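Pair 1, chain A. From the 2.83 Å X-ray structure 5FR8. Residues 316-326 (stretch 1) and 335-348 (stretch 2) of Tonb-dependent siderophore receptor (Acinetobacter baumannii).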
# COMPACT_ATOMS: atom_id res chain seq x y z
N TYR A 316 -16.01 -12.26 1.73
CA TYR A 316 -16.01 -12.43 0.27
C TYR A 316 -15.79 -11.03 -0.35
O TYR A 316 -16.49 -10.07 -0.02
CB TYR A 316 -17.34 -13.06 -0.18
CG TYR A 316 -17.54 -13.13 -1.68
CD1 TYR A 316 -16.75 -13.94 -2.47
CD2 TYR A 316 -18.54 -12.37 -2.29
CE1 TYR A 316 -16.92 -13.98 -3.84
CE2 TYR A 316 -18.72 -12.42 -3.66
CZ TYR A 316 -17.91 -13.22 -4.43
OH TYR A 316 -18.07 -13.26 -5.80
N ASP A 317 -14.79 -10.92 -1.21
CA ASP A 317 -14.45 -9.65 -1.87
C ASP A 317 -14.46 -9.81 -3.37
O ASP A 317 -13.94 -10.79 -3.91
CB ASP A 317 -13.07 -9.17 -1.44
CG ASP A 317 -13.09 -8.43 -0.12
OD1 ASP A 317 -13.94 -8.78 0.74
OD2 ASP A 317 -12.27 -7.51 0.07
N LYS A 318 -15.06 -8.85 -4.05
CA LYS A 318 -15.17 -8.87 -5.51
C LYS A 318 -14.64 -7.55 -6.11
O LYS A 318 -15.15 -6.46 -5.84
CB LYS A 318 -16.63 -9.09 -5.92
CG LYS A 318 -16.80 -9.71 -7.29
CD LYS A 318 -18.26 -9.86 -7.69
CE LYS A 318 -18.38 -10.48 -9.08
NZ LYS A 318 -19.79 -10.68 -9.48
N THR A 319 -13.61 -7.66 -6.94
CA THR A 319 -13.01 -6.49 -7.49
C THR A 319 -12.99 -6.59 -8.98
O THR A 319 -12.59 -7.62 -9.51
CB THR A 319 -11.58 -6.35 -7.02
OG1 THR A 319 -11.57 -6.18 -5.61
CG2 THR A 319 -10.97 -5.15 -7.62
N HIS A 320 -13.46 -5.53 -9.65
CA HIS A 320 -13.34 -5.39 -11.10
C HIS A 320 -12.40 -4.26 -11.43
O HIS A 320 -12.42 -3.21 -10.78
CB HIS A 320 -14.69 -5.09 -11.76
CG HIS A 320 -15.63 -6.24 -11.75
ND1 HIS A 320 -16.59 -6.40 -10.78
CD2 HIS A 320 -15.74 -7.31 -12.57
CE1 HIS A 320 -17.27 -7.51 -11.02
NE2 HIS A 320 -16.78 -8.08 -12.10
N ASN A 321 -11.60 -4.47 -12.48
CA ASN A 321 -10.64 -3.50 -12.98
C ASN A 321 -10.96 -3.23 -14.42
O ASN A 321 -10.63 -4.03 -15.28
CB ASN A 321 -9.25 -4.14 -12.88
CG ASN A 321 -8.14 -3.30 -13.51
OD1 ASN A 321 -8.33 -2.16 -13.89
ND2 ASN A 321 -6.97 -3.87 -13.60
N LYS A 322 -11.65 -2.12 -14.70
CA LYS A 322 -12.08 -1.83 -16.07
C LYS A 322 -11.33 -0.62 -16.60
O LYS A 322 -11.45 0.48 -16.06
CB LYS A 322 -13.58 -1.56 -16.12
CG LYS A 322 -14.10 -1.09 -17.47
CD LYS A 322 -15.51 -0.52 -17.36
CE LYS A 322 -16.25 -0.60 -18.67
NZ LYS A 322 -17.40 0.35 -18.73
N ARG A 323 -10.57 -0.82 -17.68
CA ARG A 323 -9.76 0.24 -18.26
C ARG A 323 -9.41 0.01 -19.74
O ARG A 323 -9.57 -1.10 -20.25
CB ARG A 323 -8.47 0.37 -17.46
CG ARG A 323 -7.53 -0.81 -17.69
CD ARG A 323 -6.28 -0.64 -16.87
NE ARG A 323 -6.55 -0.72 -15.43
CZ ARG A 323 -6.12 0.16 -14.52
NH1 ARG A 323 -5.39 1.20 -14.87
NH2 ARG A 323 -6.40 -0.03 -13.25
N LEU A 324 -8.92 1.05 -20.41
CA LEU A 324 -8.57 0.94 -21.83
C LEU A 324 -7.32 0.09 -22.05
O LEU A 324 -6.46 0.03 -21.20
CB LEU A 324 -8.38 2.32 -22.41
CG LEU A 324 -9.64 3.19 -22.34
CD1 LEU A 324 -9.27 4.65 -22.53
CD2 LEU A 324 -10.67 2.77 -23.38
N PRO A 325 -7.24 -0.60 -23.19
CA PRO A 325 -6.11 -1.53 -23.39
C PRO A 325 -4.83 -0.76 -23.67
O PRO A 325 -4.89 0.45 -23.89
CB PRO A 325 -6.55 -2.34 -24.62
CG PRO A 325 -7.44 -1.41 -25.40
CD PRO A 325 -8.15 -0.58 -24.37
N GLU A 326 -3.69 -1.46 -23.70
CA GLU A 326 -2.38 -0.81 -23.81
C GLU A 326 -1.30 -1.59 -24.55
O GLU A 326 -1.37 -2.80 -24.73
CB GLU A 326 -1.82 -0.51 -22.44
CG GLU A 326 -2.73 0.34 -21.55
CD GLU A 326 -2.12 0.56 -20.17
OE1 GLU A 326 -1.09 -0.10 -19.84
OE2 GLU A 326 -2.67 1.41 -19.44
N LYS A 335 1.22 2.23 -22.66
CA LYS A 335 0.54 3.40 -23.23
C LYS A 335 -0.81 2.93 -23.81
O LYS A 335 -0.93 1.79 -24.25
CB LYS A 335 1.43 4.01 -24.29
CG LYS A 335 0.98 5.35 -24.85
CD LYS A 335 1.82 5.72 -26.04
CE LYS A 335 0.96 6.06 -27.23
NZ LYS A 335 1.79 6.39 -28.42
N ILE A 336 -1.80 3.80 -23.83
CA ILE A 336 -3.13 3.40 -24.27
C ILE A 336 -3.24 3.28 -25.81
O ILE A 336 -2.91 4.23 -26.53
CB ILE A 336 -4.19 4.36 -23.69
CG1 ILE A 336 -4.27 4.18 -22.16
CG2 ILE A 336 -5.54 4.11 -24.32
CD1 ILE A 336 -5.13 5.22 -21.45
N ASN A 337 -3.69 2.11 -26.29
CA ASN A 337 -3.82 1.77 -27.73
C ASN A 337 -5.04 2.34 -28.36
O ASN A 337 -5.10 2.45 -29.58
CB ASN A 337 -4.04 0.26 -27.91
CG ASN A 337 -2.76 -0.52 -28.05
OD1 ASN A 337 -1.75 -0.03 -28.55
ND2 ASN A 337 -2.80 -1.77 -27.60
N ASN A 338 -6.05 2.62 -27.56
CA ASN A 338 -7.41 2.70 -28.08
C ASN A 338 -8.37 3.55 -27.24
O ASN A 338 -8.34 3.54 -26.02
CB ASN A 338 -7.97 1.28 -28.19
CG ASN A 338 -9.22 1.21 -29.02
OD1 ASN A 338 -9.88 2.22 -29.24
ND2 ASN A 338 -9.54 0.02 -29.49
N LEU A 339 -9.25 4.28 -27.93
CA LEU A 339 -10.20 5.14 -27.26
C LEU A 339 -11.35 4.36 -26.62
O LEU A 339 -12.00 4.90 -25.74
CB LEU A 339 -10.79 6.14 -28.24
CG LEU A 339 -9.85 7.10 -28.94
CD1 LEU A 339 -10.51 7.61 -30.21
CD2 LEU A 339 -9.47 8.27 -28.05
N ASP A 340 -11.59 3.11 -27.03
CA ASP A 340 -12.91 2.47 -26.79
C ASP A 340 -12.97 1.10 -26.10
O ASP A 340 -13.68 0.97 -25.09
CB ASP A 340 -13.68 2.38 -28.10
CG ASP A 340 -14.37 3.69 -28.43
OD1 ASP A 340 -15.25 4.07 -27.64
OD2 ASP A 340 -14.04 4.33 -29.47
N ASP A 341 -12.24 0.11 -26.61
CA ASP A 341 -12.50 -1.30 -26.24
C ASP A 341 -12.05 -1.71 -24.84
O ASP A 341 -11.18 -2.57 -24.66
CB ASP A 341 -11.87 -2.24 -27.27
CG ASP A 341 -12.44 -2.05 -28.65
OD1 ASP A 341 -13.46 -1.33 -28.78
OD2 ASP A 341 -11.85 -2.60 -29.61
N LYS A 342 -12.67 -1.10 -23.84
CA LYS A 342 -12.36 -1.39 -22.46
C LYS A 342 -12.43 -2.89 -22.17
O LYS A 342 -13.38 -3.56 -22.57
CB LYS A 342 -13.32 -0.63 -21.53
CG LYS A 342 -13.15 0.88 -21.59
CD LYS A 342 -13.70 1.58 -20.37
CE LYS A 342 -13.50 3.08 -20.47
NZ LYS A 342 -13.63 3.72 -19.14
N ALA A 343 -11.43 -3.43 -21.49
CA ALA A 343 -11.54 -4.80 -20.98
C ALA A 343 -11.69 -4.71 -19.48
O ALA A 343 -11.33 -3.72 -18.87
CB ALA A 343 -10.32 -5.63 -21.37
N THR A 344 -12.26 -5.75 -18.89
CA THR A 344 -12.41 -5.83 -17.45
C THR A 344 -11.70 -7.07 -16.90
O THR A 344 -11.70 -8.15 -17.51
CB THR A 344 -13.89 -5.92 -17.05
OG1 THR A 344 -14.57 -4.72 -17.46
CG2 THR A 344 -14.03 -6.08 -15.56
N SER A 345 -11.07 -6.90 -15.73
CA SER A 345 -10.51 -8.02 -15.00
C SER A 345 -11.30 -8.22 -13.75
O SER A 345 -11.84 -7.28 -13.18
CB SER A 345 -9.07 -7.75 -14.70
OG SER A 345 -8.32 -8.23 -15.79
N ARG A 346 -11.38 -9.47 -13.33
CA ARG A 346 -12.28 -9.82 -12.24
C ARG A 346 -11.53 -10.61 -11.16
O ARG A 346 -11.00 -11.66 -11.46
CB ARG A 346 -13.50 -10.59 -12.79
CG ARG A 346 -14.61 -10.77 -11.77
CD ARG A 346 -15.78 -11.68 -12.18
NE ARG A 346 -15.37 -12.86 -12.94
CZ ARG A 346 -14.75 -13.93 -12.44
NH1 ARG A 346 -14.43 -14.03 -11.14
NH2 ARG A 346 -14.43 -14.93 -13.25
N LEU A 347 -11.49 -10.10 -9.93
CA LEU A 347 -10.80 -10.79 -8.83
C LEU A 347 -11.71 -11.05 -7.64
O LEU A 347 -12.21 -10.12 -6.99
CB LEU A 347 -9.63 -9.98 -8.33
CG LEU A 347 -8.81 -10.57 -7.17
CD1 LEU A 347 -8.26 -11.95 -7.49
CD2 LEU A 347 -7.69 -9.62 -6.83
N GLU A 348 -11.91 -12.32 -7.36
CA GLU A 348 -12.76 -12.72 -6.27
C GLU A 348 -11.88 -13.35 -5.22
O GLU A 348 -11.02 -14.19 -5.54
CB GLU A 348 -13.78 -13.76 -6.70
CG GLU A 348 -14.79 -13.26 -7.69
CD GLU A 348 -15.74 -14.37 -8.14
OE1 GLU A 348 -16.49 -14.89 -7.29
OE2 GLU A 348 -15.72 -14.71 -9.34

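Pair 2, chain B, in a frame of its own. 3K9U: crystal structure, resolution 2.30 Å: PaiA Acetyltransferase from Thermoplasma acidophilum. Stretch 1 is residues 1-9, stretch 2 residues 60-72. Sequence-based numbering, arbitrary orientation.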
# COMPACT_ATOMS: atom_id res chain seq x y z
N MET B 1 8.20 -10.82 9.71
CA MET B 1 7.67 -9.56 10.33
C MET B 1 6.78 -9.91 11.51
O MET B 1 5.81 -10.65 11.35
CB MET B 1 6.88 -8.71 9.31
CG MET B 1 6.59 -7.27 9.78
SD MET B 1 5.09 -6.54 9.05
CE MET B 1 5.70 -6.03 7.43
N SER B 2 7.12 -9.36 12.68
CA SER B 2 6.43 -9.65 13.94
C SER B 2 5.74 -8.41 14.52
O SER B 2 6.38 -7.38 14.77
CB SER B 2 7.43 -10.18 14.95
OG SER B 2 6.85 -10.23 16.24
N ILE B 3 4.43 -8.50 14.77
CA ILE B 3 3.65 -7.36 15.20
C ILE B 3 3.29 -7.45 16.67
O ILE B 3 2.68 -8.42 17.09
CB ILE B 3 2.38 -7.23 14.37
CG1 ILE B 3 2.73 -6.68 12.98
CG2 ILE B 3 1.37 -6.33 15.07
CD1 ILE B 3 3.18 -7.75 12.01
N GLU B 4 3.69 -6.44 17.45
CA GLU B 4 3.27 -6.33 18.86
C GLU B 4 2.38 -5.10 19.01
O GLU B 4 2.63 -4.07 18.39
CB GLU B 4 4.46 -6.21 19.81
CG GLU B 4 5.46 -7.40 19.82
CD GLU B 4 5.04 -8.61 20.70
OE1 GLU B 4 4.32 -8.44 21.71
OE2 GLU B 4 5.47 -9.75 20.38
N ILE B 5 1.33 -5.24 19.83
CA ILE B 5 0.42 -4.13 20.14
C ILE B 5 0.55 -3.78 21.63
O ILE B 5 0.50 -4.65 22.46
CB ILE B 5 -1.06 -4.51 19.87
CG1 ILE B 5 -1.27 -4.93 18.41
CG2 ILE B 5 -2.00 -3.34 20.26
CD1 ILE B 5 -0.85 -3.87 17.36
N ARG B 6 0.72 -2.51 21.96
CA ARG B 6 0.81 -2.10 23.35
C ARG B 6 0.57 -0.62 23.52
O ARG B 6 0.65 0.15 22.56
CB ARG B 6 2.17 -2.45 23.95
CG ARG B 6 3.37 -1.89 23.22
CD ARG B 6 4.65 -1.95 24.10
NE ARG B 6 5.74 -1.24 23.41
CZ ARG B 6 6.48 -1.76 22.43
NH1 ARG B 6 7.42 -1.02 21.84
NH2 ARG B 6 6.28 -3.02 22.04
N LYS B 7 0.30 -0.23 24.76
CA LYS B 7 0.09 1.17 25.10
C LYS B 7 1.27 2.03 24.66
O LYS B 7 2.44 1.63 24.77
CB LYS B 7 -0.18 1.33 26.60
CG LYS B 7 -1.54 0.73 27.04
CD LYS B 7 -1.84 0.97 28.52
CE LYS B 7 -3.24 0.41 28.87
NZ LYS B 7 -4.02 1.17 29.92
N LEU B 8 0.95 3.19 24.09
CA LEU B 8 1.97 4.13 23.68
C LEU B 8 2.56 4.80 24.91
O LEU B 8 1.90 4.88 25.95
CB LEU B 8 1.39 5.17 22.75
CG LEU B 8 1.01 4.54 21.41
CD1 LEU B 8 -0.04 5.38 20.70
CD2 LEU B 8 2.25 4.34 20.58
N SER B 9 3.80 5.25 24.79
CA SER B 9 4.46 5.91 25.89
C SER B 9 5.22 7.07 25.28
O SER B 9 5.25 7.22 24.04
CB SER B 9 5.41 4.95 26.63
OG SER B 9 6.62 4.78 25.92
N ASN B 60 -5.70 6.74 32.41
CA ASN B 60 -7.15 6.74 32.18
C ASN B 60 -7.57 5.49 31.42
O ASN B 60 -7.29 5.34 30.22
CB ASN B 60 -7.58 8.00 31.43
CG ASN B 60 -9.06 8.25 31.53
OD1 ASN B 60 -9.88 7.32 31.64
ND2 ASN B 60 -9.43 9.52 31.49
N LEU B 61 -8.23 4.61 32.15
CA LEU B 61 -8.62 3.31 31.64
C LEU B 61 -9.68 3.41 30.56
O LEU B 61 -9.84 2.49 29.79
CB LEU B 61 -9.15 2.44 32.80
CG LEU B 61 -8.12 1.97 33.81
CD1 LEU B 61 -8.80 1.07 34.84
CD2 LEU B 61 -6.94 1.25 33.10
N ASP B 62 -10.39 4.52 30.53
CA ASP B 62 -11.37 4.78 29.49
C ASP B 62 -10.79 5.45 28.25
O ASP B 62 -11.54 5.79 27.33
CB ASP B 62 -12.50 5.63 30.07
CG ASP B 62 -13.32 4.86 31.11
OD1 ASP B 62 -13.45 3.61 31.00
OD2 ASP B 62 -13.82 5.52 32.04
N ILE B 63 -9.47 5.65 28.21
CA ILE B 63 -8.81 6.06 26.97
C ILE B 63 -7.82 4.98 26.51
O ILE B 63 -6.85 4.68 27.21
CB ILE B 63 -8.09 7.40 27.11
CG1 ILE B 63 -9.10 8.53 27.35
CG2 ILE B 63 -7.25 7.72 25.85
CD1 ILE B 63 -8.44 9.78 27.92
N LEU B 64 -8.08 4.40 25.34
CA LEU B 64 -7.20 3.39 24.77
C LEU B 64 -6.41 4.05 23.67
O LEU B 64 -6.99 4.53 22.69
CB LEU B 64 -8.00 2.25 24.16
CG LEU B 64 -8.83 1.32 25.04
CD1 LEU B 64 -9.74 2.09 25.98
CD2 LEU B 64 -9.67 0.38 24.14
N PHE B 65 -5.09 4.01 23.80
CA PHE B 65 -4.20 4.65 22.83
C PHE B 65 -3.04 3.67 22.63
O PHE B 65 -2.10 3.60 23.44
CB PHE B 65 -3.78 6.02 23.38
CG PHE B 65 -3.27 7.02 22.34
CD1 PHE B 65 -3.54 6.90 20.99
CD2 PHE B 65 -2.58 8.14 22.77
CE1 PHE B 65 -3.07 7.85 20.08
CE2 PHE B 65 -2.12 9.10 21.88
CZ PHE B 65 -2.35 8.97 20.54
N LEU B 66 -3.15 2.89 21.55
CA LEU B 66 -2.25 1.76 21.30
C LEU B 66 -1.46 1.96 20.02
O LEU B 66 -1.94 2.58 19.08
CB LEU B 66 -3.06 0.47 21.17
CG LEU B 66 -4.17 0.17 22.16
CD1 LEU B 66 -4.97 -1.06 21.75
CD2 LEU B 66 -3.60 -0.03 23.56
N GLY B 67 -0.24 1.42 20.00
CA GLY B 67 0.63 1.40 18.84
C GLY B 67 0.82 -0.01 18.31
O GLY B 67 0.78 -0.99 19.08
N ALA B 68 0.99 -0.11 16.99
CA ALA B 68 1.41 -1.34 16.34
C ALA B 68 2.91 -1.24 16.04
O ALA B 68 3.36 -0.32 15.35
CB ALA B 68 0.59 -1.59 15.04
N PHE B 69 3.67 -2.19 16.56
CA PHE B 69 5.10 -2.21 16.34
C PHE B 69 5.49 -3.41 15.46
O PHE B 69 5.23 -4.57 15.81
CB PHE B 69 5.83 -2.26 17.69
CG PHE B 69 5.59 -1.03 18.56
CD1 PHE B 69 4.40 -0.86 19.26
CD2 PHE B 69 6.57 -0.05 18.68
CE1 PHE B 69 4.19 0.26 20.07
CE2 PHE B 69 6.36 1.08 19.50
CZ PHE B 69 5.18 1.23 20.19
N ALA B 70 6.09 -3.11 14.32
CA ALA B 70 6.57 -4.12 13.39
C ALA B 70 8.06 -4.26 13.63
O ALA B 70 8.84 -3.34 13.34
CB ALA B 70 6.29 -3.70 11.95
N ASP B 71 8.44 -5.40 14.21
CA ASP B 71 9.82 -5.66 14.61
C ASP B 71 10.37 -4.45 15.37
O ASP B 71 11.44 -3.93 15.04
CB ASP B 71 10.68 -5.99 13.37
CG ASP B 71 10.07 -7.13 12.50
OD1 ASP B 71 9.84 -8.25 13.03
OD2 ASP B 71 9.79 -6.90 11.29
N SER B 72 9.62 -4.01 16.38
CA SER B 72 10.04 -2.95 17.31
C SER B 72 9.95 -1.49 16.79
O SER B 72 10.26 -0.55 17.52
CB SER B 72 11.46 -3.21 17.83
OG SER B 72 12.44 -2.48 17.10
O HOH W 1 -5.40 3.81 29.00
O HOH W 2 -1.46 4.52 26.21

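Pair 1 and pair 2 share a two-stranded antiparallel ladder whose central residues superpose with an RMSD of 0.8 Å over the N, CA and C atoms of 14 residues. The N-to-C directions of the strands make angles of 164° in pair 1 and 152° in pair 2, with closest approaches of 4.5 and 4.6 Å. T319(A) to E326(A) match S2(B) to S9(B), and D340(A) to R346(A) match L64(B) to A70(B).

The hydrogen-bonded rungs coincide. N321(A) and S345(A) exchange two backbone bonds, N321(A) N to S345(A) O and S345(A) N to N321(A) O, both 2.9 Å; their counterparts E4(B) and F69(B) do the same, with E4(B) N to F69(B) O at 2.9 Å and F69(B) N to E4(B) O at 2.8 Å. The next rung, R323(A) with A343(A), corresponds to R6(B) with G67(B).

On the face that carries the side chains of N321(A), R323(A), A343(A) and S345(A), matched by E4(B), R6(B), F69(B) and the side-chain-free G67(B), the two pairs fill space differently. The small S345(A) is matched by F69(B), which has 116 Å² covered by the opposing stretch. The arginines fall on the same backbone position but turn to different partners. R323(A) folds back along its own strand, its NE donating to N321(A) OD1 at 2.8 Å. R6(B) instead reaches across the ladder and lays its guanidinium flat on F69(B), with R6(B) CZ 3.7 Å from the ring centroid, a cation-pi stack. A343(A) gives way to G67(B), where an ideal CB would lie 2.7 Å from L8(B) CD2, so the leucine occupies the space that a side chain there would need.

The other face holds H320(A), K322(A), T344(A) and R346(A), matched by I3(B), I5(B), A68(B) and A70(B). In pair 1 polar and aliphatic groups mix: H320(A) NE2 lies 3.5 Å from R346(A) CG, and K322(A) CB is 3.6 Å from T344(A) OG1. Pair 2 makes an apolar contact instead, I5(B) CD1 to A68(B) CB at 3.6 Å; the end of the isoleucine side chain comes nearer the other strand, over the methyl group of A68(B).

Beyond the last shared rung, L324(A) matches K7(B) and P325(A) matches L8(B). L324(A) packs its CD2 3.6 Å from K342(A) CG and 3.4 Å from L339(A) O. In pair 2 the large leucine contact comes one position later: L8(B) CD1 sits over the F65(B) ring, 3.9 Å from its centroid, while L8(B) N donates to F65(B) O at 3.1 Å. P325(A), lacking an amide hydrogen, cannot make that bond; its CD instead rests 3.6 Å from D341(A) O.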